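PDB 1UUF: aldehyde reductase YahK from Escherichia coli, which reduces a wide range of aldehydes to their primary alcohols, strongly preferring NADPH over NADH, as a zinc-dependent member of the alcohol dehydrogenase family. Local coordinates for residues His82-Arg87 and Thr131-Ser136; Val50-Ala55 and Val104-Ile109. One frame throughout, in Å; residues are numbered along the deposited sequence.

Both interactions are buried and lie in the GroES-like domain, their centres about 7 Å apart. Interaction 1 reaches the catalytic zinc and mixes a metal-bound imidazole, a phenol ring, a water and a few methyl groups; interaction 2 is wholly apolar and lies within the sheet, away from the metal: the side chain of V106, one of its three touching residues, is about 11 Å from the zinc. They share a framework: strand 84-91 pairs with both 49-58 and 103-106, so I84 of interaction 1 is tied through its backbone to V106 of interaction 2. H82 also packs on C108.

Interaction 1 (His82-Arg87 and Thr131-Ser136); sequences HEIVGR and TGTYNS. With ZN (zinc ion), chain C.
The imidazole of H82 and the phenol ring of Y134 lie nearly parallel, planes 18° apart, but offset so much that little of one ring covers the other, with centroids 4.8 Å from each other. Their closest atoms are H82 ND1 and Y134 CE2, at 3.3 Å. With chi1 at 57°, CG of H82 sits between the backbone N and the carbonyl carbon, and from there the ring carries NE2 to the catalytic zinc at 2.2 Å. C60 and C178 supply the protein's other ligands, and a water completes the four.

The polar link is a second water. It accepts a hydrogen bond from H82 ND1 (2.8 Å), lying at the ring edge and in its plane, and a weak one from the backbone N of Y134; the same water stands over the centre of the Y134 ring.

Apolar contact is left to T133, whose CB meets H82 CB at 3.8 Å while its CG2 methyl reaches I84 CD1. The hydroxyl of T133 turns instead to the backbone oxygen of G107.

Chemically, then, both imidazole nitrogens are engaged, NE2 by metal and ND1 by water, which should hold the rotation of this zinc ligand steady.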
ATOM      1  N   HIS A  82      -2.679 -24.450  15.198  1.00  9.52           N
ATOM      2  CA  HIS A  82      -2.408 -24.610  13.778  1.00 10.99           C
ATOM      3  C   HIS A  82      -0.948 -24.396  13.386  1.00 10.65           C
ATOM      4  O   HIS A  82      -0.642 -23.864  12.325  1.00 10.61           O
ATOM      5  CB  HIS A  82      -3.356 -23.750  12.923  1.00 10.37           C
ATOM      6  CG  HIS A  82      -3.326 -22.284  13.224  1.00 13.16           C
ATOM      7  ND1 HIS A  82      -4.377 -21.450  12.900  1.00 13.18           N
ATOM      8  CD2 HIS A  82      -2.372 -21.493  13.769  1.00 13.07           C
ATOM      9  CE1 HIS A  82      -4.070 -20.210  13.234  1.00 14.34           C
ATOM     10  NE2 HIS A  82      -2.861 -20.210  13.763  1.00 14.36           N
ATOM     11  N   GLU A  83      -0.059 -24.824  14.278  1.00 11.00           N
ATOM     12  CA  GLU A  83       1.388 -24.784  14.075  1.00 10.66           C
ATOM     13  C   GLU A  83       1.735 -26.212  14.483  1.00  9.94           C
ATOM     14  O   GLU A  83       2.374 -26.462  15.505  1.00  9.99           O
ATOM     15  CB  GLU A  83       2.051 -23.757  14.999  1.00 11.72           C
ATOM     16  CG  GLU A  83       1.618 -22.319  14.713  1.00 12.69           C
ATOM     17  CD  GLU A  83       2.496 -21.281  15.393  1.00 15.53           C
ATOM     18  OE1 GLU A  83       2.978 -21.548  16.513  1.00 14.61           O
ATOM     19  OE2 GLU A  83       2.690 -20.191  14.812  1.00 14.45           O
ATOM     20  N   ILE A  84       1.274 -27.139  13.649  1.00 10.56           N
ATOM     21  CA  ILE A  84       1.391 -28.579  13.863  1.00 10.37           C
ATOM     22  C   ILE A  84       2.526 -29.334  13.176  1.00  9.70           C
ATOM     23  O   ILE A  84       2.762 -29.167  11.983  1.00 10.24           O
ATOM     24  CB  ILE A  84       0.067 -29.259  13.418  1.00  9.69           C
ATOM     25  CG1 ILE A  84      -1.109 -28.650  14.184  1.00  9.51           C
ATOM     26  CG2 ILE A  84       0.128 -30.767  13.645  1.00  9.52           C
ATOM     27  CD1 ILE A  84      -2.464 -28.933  13.545  1.00 12.89           C
ATOM     28  N   VAL A  85       3.208 -30.185  13.941  1.00 10.73           N
ATOM     29  CA  VAL A  85       4.259 -31.037  13.393  1.00  9.89           C
ATOM     30  C   VAL A  85       4.074 -32.423  13.993  1.00 10.71           C
ATOM     31  O   VAL A  85       3.667 -32.560  15.146  1.00 10.57           O
ATOM     32  CB  VAL A  85       5.685 -30.523  13.708  1.00 10.06           C
ATOM     33  CG1 VAL A  85       5.900 -29.178  13.045  1.00 11.14           C
ATOM     34  CG2 VAL A  85       5.905 -30.444  15.210  1.00 11.84           C
ATOM     35  N   GLY A  86       4.348 -33.451  13.203  1.00 11.22           N
ATOM     36  CA  GLY A  86       4.187 -34.804  13.700  1.00 12.90           C
ATOM     37  C   GLY A  86       4.716 -35.830  12.723  1.00 13.81           C
ATOM     38  O   GLY A  86       5.516 -35.505  11.848  1.00 12.50           O
ATOM     39  N   ARG A  87       4.252 -37.066  12.862  1.00 14.25           N
ATOM     40  CA  ARG A  87       4.691 -38.149  11.993  1.00 16.38           C
ATOM     41  C   ARG A  87       3.509 -38.812  11.296  1.00 15.92           C
ATOM     42  O   ARG A  87       2.453 -39.001  11.894  1.00 14.51           O
ATOM     43  CB  ARG A  87       5.460 -39.188  12.812  1.00 18.71           C
ATOM     44  CG  ARG A  87       6.713 -38.636  13.485  1.00 24.00           C
ATOM     45  CD  ARG A  87       7.411 -39.693  14.333  1.00 28.38           C
ATOM     46  NE  ARG A  87       8.666 -39.203  14.904  1.00 31.58           N
ATOM     47  CZ  ARG A  87       8.754 -38.234  15.811  1.00 33.05           C
ATOM     48  NH1 ARG A  87       9.943 -37.859  16.266  1.00 33.82           N
ATOM     49  NH2 ARG A  87       7.657 -37.642  16.269  1.00 33.39           N
ATOM     50  N   THR A 131     -10.476 -23.581   3.878  1.00 17.63           N
ATOM     51  CA  THR A 131     -10.913 -24.243   5.101  1.00 17.91           C
ATOM     52  C   THR A 131      -9.785 -24.137   6.120  1.00 16.30           C
ATOM     53  O   THR A 131      -8.716 -24.715   5.931  1.00 13.57           O
ATOM     54  CB  THR A 131     -11.218 -25.737   4.863  1.00 18.14           C
ATOM     55  OG1 THR A 131     -12.292 -25.866   3.922  1.00 19.49           O
ATOM     56  CG2 THR A 131     -11.619 -26.419   6.174  1.00 18.30           C
ATOM     57  N   GLY A 132     -10.025 -23.386   7.190  1.00 15.64           N
ATOM     58  CA  GLY A 132      -9.014 -23.222   8.218  1.00 13.43           C
ATOM     59  C   GLY A 132      -8.864 -24.465   9.072  1.00 13.51           C
ATOM     60  O   GLY A 132      -9.810 -25.229   9.252  1.00 13.13           O
ATOM     61  N   THR A 133      -7.666 -24.656   9.612  1.00 11.11           N
ATOM     62  CA  THR A 133      -7.366 -25.808  10.447  1.00 11.79           C
ATOM     63  C   THR A 133      -8.360 -25.937  11.596  1.00 12.50           C
ATOM     64  O   THR A 133      -8.632 -27.042  12.062  1.00 11.58           O
ATOM     65  CB  THR A 133      -5.924 -25.710  10.945  1.00 11.32           C
ATOM     66  OG1 THR A 133      -5.074 -25.557   9.803  1.00 11.25           O
ATOM     67  CG2 THR A 133      -5.514 -26.967  11.703  1.00 11.68           C
ATOM     68  N   TYR A 134      -8.890 -24.808  12.057  1.00 13.80           N
ATOM     69  CA  TYR A 134      -9.921 -24.837  13.089  1.00 13.89           C
ATOM     70  C   TYR A 134     -10.962 -23.746  12.855  1.00 15.57           C
ATOM     71  O   TYR A 134     -10.654 -22.686  12.309  1.00 14.91           O
ATOM     72  CB  TYR A 134      -9.325 -24.743  14.509  1.00 14.28           C
ATOM     73  CG  TYR A 134      -8.487 -23.525  14.819  1.00 13.21           C
ATOM     74  CD1 TYR A 134      -9.072 -22.281  15.045  1.00 14.24           C
ATOM     75  CD2 TYR A 134      -7.103 -23.632  14.941  1.00 14.06           C
ATOM     76  CE1 TYR A 134      -8.296 -21.173  15.392  1.00 15.43           C
ATOM     77  CE2 TYR A 134      -6.319 -22.536  15.283  1.00 13.54           C
ATOM     78  CZ  TYR A 134      -6.921 -21.311  15.510  1.00 14.56           C
ATOM     79  OH  TYR A 134      -6.141 -20.235  15.860  1.00 15.25           O
ATOM     80  N   ASN A 135     -12.201 -24.059  13.227  1.00 16.51           N
ATOM     81  CA  ASN A 135     -13.353 -23.160  13.123  1.00 16.70           C
ATOM     82  C   ASN A 135     -14.007 -22.997  11.749  1.00 18.61           C
ATOM     83  O   ASN A 135     -14.830 -22.100  11.565  1.00 20.15           O
ATOM     84  CB  ASN A 135     -13.003 -21.772  13.666  1.00 18.02           C
ATOM     85  CG  ASN A 135     -14.239 -20.986  14.077  1.00 20.00           C
ATOM     86  OD1 ASN A 135     -14.569 -19.954  13.487  1.00 21.20           O
ATOM     87  ND2 ASN A 135     -14.932 -21.478  15.092  1.00 20.89           N
ATOM     88  N   SER A 136     -13.659 -23.848  10.790  1.00 17.47           N
ATOM     89  CA  SER A 136     -14.260 -23.751   9.461  1.00 16.92           C
ATOM     90  C   SER A 136     -15.224 -24.902   9.202  1.00 15.47           C
ATOM     91  O   SER A 136     -15.044 -26.000   9.717  1.00 15.59           O
ATOM     92  CB  SER A 136     -13.177 -23.747   8.376  1.00 14.31           C
ATOM     93  OG  SER A 136     -12.515 -22.499   8.321  1.00 16.12           O
TER
HETATM   94 ZN    ZN C 402      -1.527 -18.491  13.692  1.00 18.13          ZN
HETATM   95  O   HOH W   1      -6.872 -22.156  11.808  1.00 17.58           O
HETATM   96  O   HOH W   2      -2.816 -16.870  12.712  1.00 12.96           O

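Interaction 2 (Val50-Ala55 and Val104-Ile109); sequences VKIEIA and VGVGCI
I52 and the valine pair V104 and V106 meet inside the curled beta sheet of the GroES-like domain, the fold that carries the catalytic zinc site in this dehydrogenase family. The two strands are not hydrogen-bonded partners: 49-58 and 103-106 each pair with 84-91, and the contact is made by side chains alone.

Along strand 49-58 the alternation is plain. V50 is buried and packs against V88 of strand 84-91. K51 lies on the other side of the strand, and its chain, extended through all four torsions, runs away from the valines. I52 follows and makes the whole of the direct contact. Its CG1 is anti to the carbonyl carbon (chi1 -57°), and chi2 at 169° stretches the branch onward, so that CD1 is carried out to V104 and V106 together. CD1 lies 3.7 Å from V104 CG2, and the CG1 and CG2 branches of I52 close round that same methyl at 3.8 and 3.9 Å. I52 is also joined to I153 of strand 152-156, by backbone hydrogen bonding and side-chain contact; V106 touches V155 of the same strand. With an alanine here the side chain would end at CB, which would probably open a gap beside V104 CG2 and leave V106 CG2 without this apolar neighbour.

E53 turns outward again, its backbone bonded to R87. I54 is buried too, and packs against I84 and I153 rather than the two valines.

Across the contact, G105 separates the valines, and the strand's alternation sets both of them facing I52. V106 needs just one methyl for its share: CG2, 3.7 Å from I52 CD1.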
ATOM      1  N   VAL A  50      -3.807 -37.829   4.652  1.00 15.17           N
ATOM      2  CA  VAL A  50      -2.622 -38.194   5.414  1.00 13.79           C
ATOM      3  C   VAL A  50      -3.033 -38.163   6.883  1.00 14.32           C
ATOM      4  O   VAL A  50      -3.535 -37.144   7.370  1.00 14.12           O
ATOM      5  CB  VAL A  50      -1.473 -37.173   5.209  1.00 13.15           C
ATOM      6  CG1 VAL A  50      -0.248 -37.590   6.020  1.00 13.54           C
ATOM      7  CG2 VAL A  50      -1.128 -37.063   3.733  1.00 15.37           C
ATOM      8  N   LYS A  51      -2.846 -39.283   7.578  1.00 15.00           N
ATOM      9  CA  LYS A  51      -3.179 -39.373   8.997  1.00 15.14           C
ATOM     10  C   LYS A  51      -1.897 -39.070   9.755  1.00 15.00           C
ATOM     11  O   LYS A  51      -0.896 -39.762   9.587  1.00 16.71           O
ATOM     12  CB  LYS A  51      -3.676 -40.775   9.344  1.00 18.79           C
ATOM     13  CG  LYS A  51      -4.006 -40.967  10.814  1.00 19.63           C
ATOM     14  CD  LYS A  51      -4.502 -42.384  11.068  1.00 21.55           C
ATOM     15  CE  LYS A  51      -4.839 -42.595  12.529  1.00 25.81           C
ATOM     16  NZ  LYS A  51      -5.383 -43.961  12.759  1.00 26.49           N
ATOM     17  N   ILE A  52      -1.945 -38.049  10.603  1.00 14.28           N
ATOM     18  CA  ILE A  52      -0.775 -37.593  11.344  1.00 13.69           C
ATOM     19  C   ILE A  52      -0.869 -37.707  12.858  1.00 14.02           C
ATOM     20  O   ILE A  52      -1.858 -37.285  13.459  1.00 15.02           O
ATOM     21  CB  ILE A  52      -0.503 -36.109  11.005  1.00 12.86           C
ATOM     22  CG1 ILE A  52      -0.331 -35.951   9.493  1.00 11.88           C
ATOM     23  CG2 ILE A  52       0.726 -35.607  11.750  1.00 14.23           C
ATOM     24  CD1 ILE A  52      -0.328 -34.509   9.032  1.00 14.45           C
ATOM     25  N   GLU A  53       0.170 -38.275  13.467  1.00 15.52           N
ATOM     26  CA  GLU A  53       0.250 -38.393  14.917  1.00 15.35           C
ATOM     27  C   GLU A  53       0.976 -37.109  15.310  1.00 14.97           C
ATOM     28  O   GLU A  53       2.166 -36.951  15.032  1.00 15.25           O
ATOM     29  CB  GLU A  53       1.088 -39.608  15.312  1.00 19.31           C
ATOM     30  CG  GLU A  53       1.125 -39.893  16.803  1.00 24.38           C
ATOM     31  CD  GLU A  53      -0.227 -40.318  17.350  1.00 27.58           C
ATOM     32  OE1 GLU A  53      -0.889 -41.161  16.709  1.00 29.12           O
ATOM     33  OE2 GLU A  53      -0.623 -39.818  18.424  1.00 30.91           O
ATOM     34  N   ILE A  54       0.255 -36.185  15.934  1.00 14.60           N
ATOM     35  CA  ILE A  54       0.839 -34.905  16.315  1.00 12.45           C
ATOM     36  C   ILE A  54       1.835 -34.992  17.461  1.00 13.48           C
ATOM     37  O   ILE A  54       1.530 -35.514  18.535  1.00 14.20           O
ATOM     38  CB  ILE A  54      -0.267 -33.890  16.668  1.00 12.76           C
ATOM     39  CG1 ILE A  54      -1.212 -33.725  15.475  1.00 10.05           C
ATOM     40  CG2 ILE A  54       0.348 -32.544  17.027  1.00 11.61           C
ATOM     41  CD1 ILE A  54      -2.342 -32.739  15.713  1.00 12.90           C
ATOM     42  N   ALA A  55       3.037 -34.475  17.225  1.00 12.44           N
ATOM     43  CA  ALA A  55       4.076 -34.491  18.242  1.00 11.78           C
ATOM     44  C   ALA A  55       4.071 -33.182  19.015  1.00 11.42           C
ATOM     45  O   ALA A  55       4.118 -33.179  20.246  1.00 10.86           O
ATOM     46  CB  ALA A  55       5.440 -34.717  17.597  1.00 12.40           C
ATOM     47  N   VAL A 104       6.106 -34.530   9.148  1.00 12.58           N
ATOM     48  CA  VAL A 104       5.286 -33.572   8.417  1.00 10.56           C
ATOM     49  C   VAL A 104       4.747 -32.440   9.269  1.00 10.19           C
ATOM     50  O   VAL A 104       4.799 -32.482  10.496  1.00 10.74           O
ATOM     51  CB  VAL A 104       4.077 -34.269   7.772  1.00 11.20           C
ATOM     52  CG1 VAL A 104       4.536 -35.187   6.644  1.00 10.39           C
ATOM     53  CG2 VAL A 104       3.322 -35.065   8.831  1.00 11.84           C
ATOM     54  N   GLY A 105       4.214 -31.429   8.595  1.00 10.77           N
ATOM     55  CA  GLY A 105       3.648 -30.297   9.297  1.00 10.32           C
ATOM     56  C   GLY A 105       2.354 -29.848   8.651  1.00 10.48           C
ATOM     57  O   GLY A 105       2.089 -30.150   7.485  1.00 10.78           O
ATOM     58  N   VAL A 106       1.539 -29.144   9.432  1.00  9.48           N
ATOM     59  CA  VAL A 106       0.271 -28.606   8.963  1.00  9.75           C
ATOM     60  C   VAL A 106       0.178 -27.200   9.535  1.00  9.59           C
ATOM     61  O   VAL A 106       0.488 -26.983  10.710  1.00  9.64           O
ATOM     62  CB  VAL A 106      -0.926 -29.428   9.470  1.00 10.04           C
ATOM     63  CG1 VAL A 106      -2.231 -28.788   9.003  1.00  8.31           C
ATOM     64  CG2 VAL A 106      -0.828 -30.854   8.953  1.00 10.69           C
ATOM     65  N   GLY A 107      -0.234 -26.255   8.699  1.00  9.29           N
ATOM     66  CA  GLY A 107      -0.362 -24.874   9.133  1.00 10.27           C
ATOM     67  C   GLY A 107      -1.803 -24.465   9.379  1.00 10.25           C
ATOM     68  O   GLY A 107      -2.586 -25.222   9.961  1.00  9.00           O
ATOM     69  N   CYS A 108      -2.160 -23.269   8.917  1.00  9.86           N
ATOM     70  CA  CYS A 108      -3.506 -22.728   9.108  1.00 11.43           C
ATOM     71  C   CYS A 108      -4.544 -23.213   8.107  1.00 11.49           C
ATOM     72  O   CYS A 108      -5.739 -22.993   8.306  1.00 12.19           O
ATOM     73  CB  CYS A 108      -3.469 -21.201   9.040  1.00 10.71           C
ATOM     74  SG  CYS A 108      -2.429 -20.424  10.272  1.00 13.96           S
ATOM     75  N   ILE A 109      -4.087 -23.869   7.043  1.00 11.34           N
ATOM     76  CA  ILE A 109      -4.967 -24.353   5.977  1.00 11.39           C
ATOM     77  C   ILE A 109      -5.048 -25.870   5.883  1.00 11.45           C
ATOM     78  O   ILE A 109      -4.015 -26.543   5.862  1.00 10.79           O
ATOM     79  CB  ILE A 109      -4.468 -23.880   4.596  1.00 11.50           C
ATOM     80  CG1 ILE A 109      -4.168 -22.381   4.625  1.00 14.12           C
ATOM     81  CG2 ILE A 109      -5.498 -24.221   3.524  1.00 12.92           C
ATOM     82  CD1 ILE A 109      -3.450 -21.892   3.386  1.00 15.20           C
TER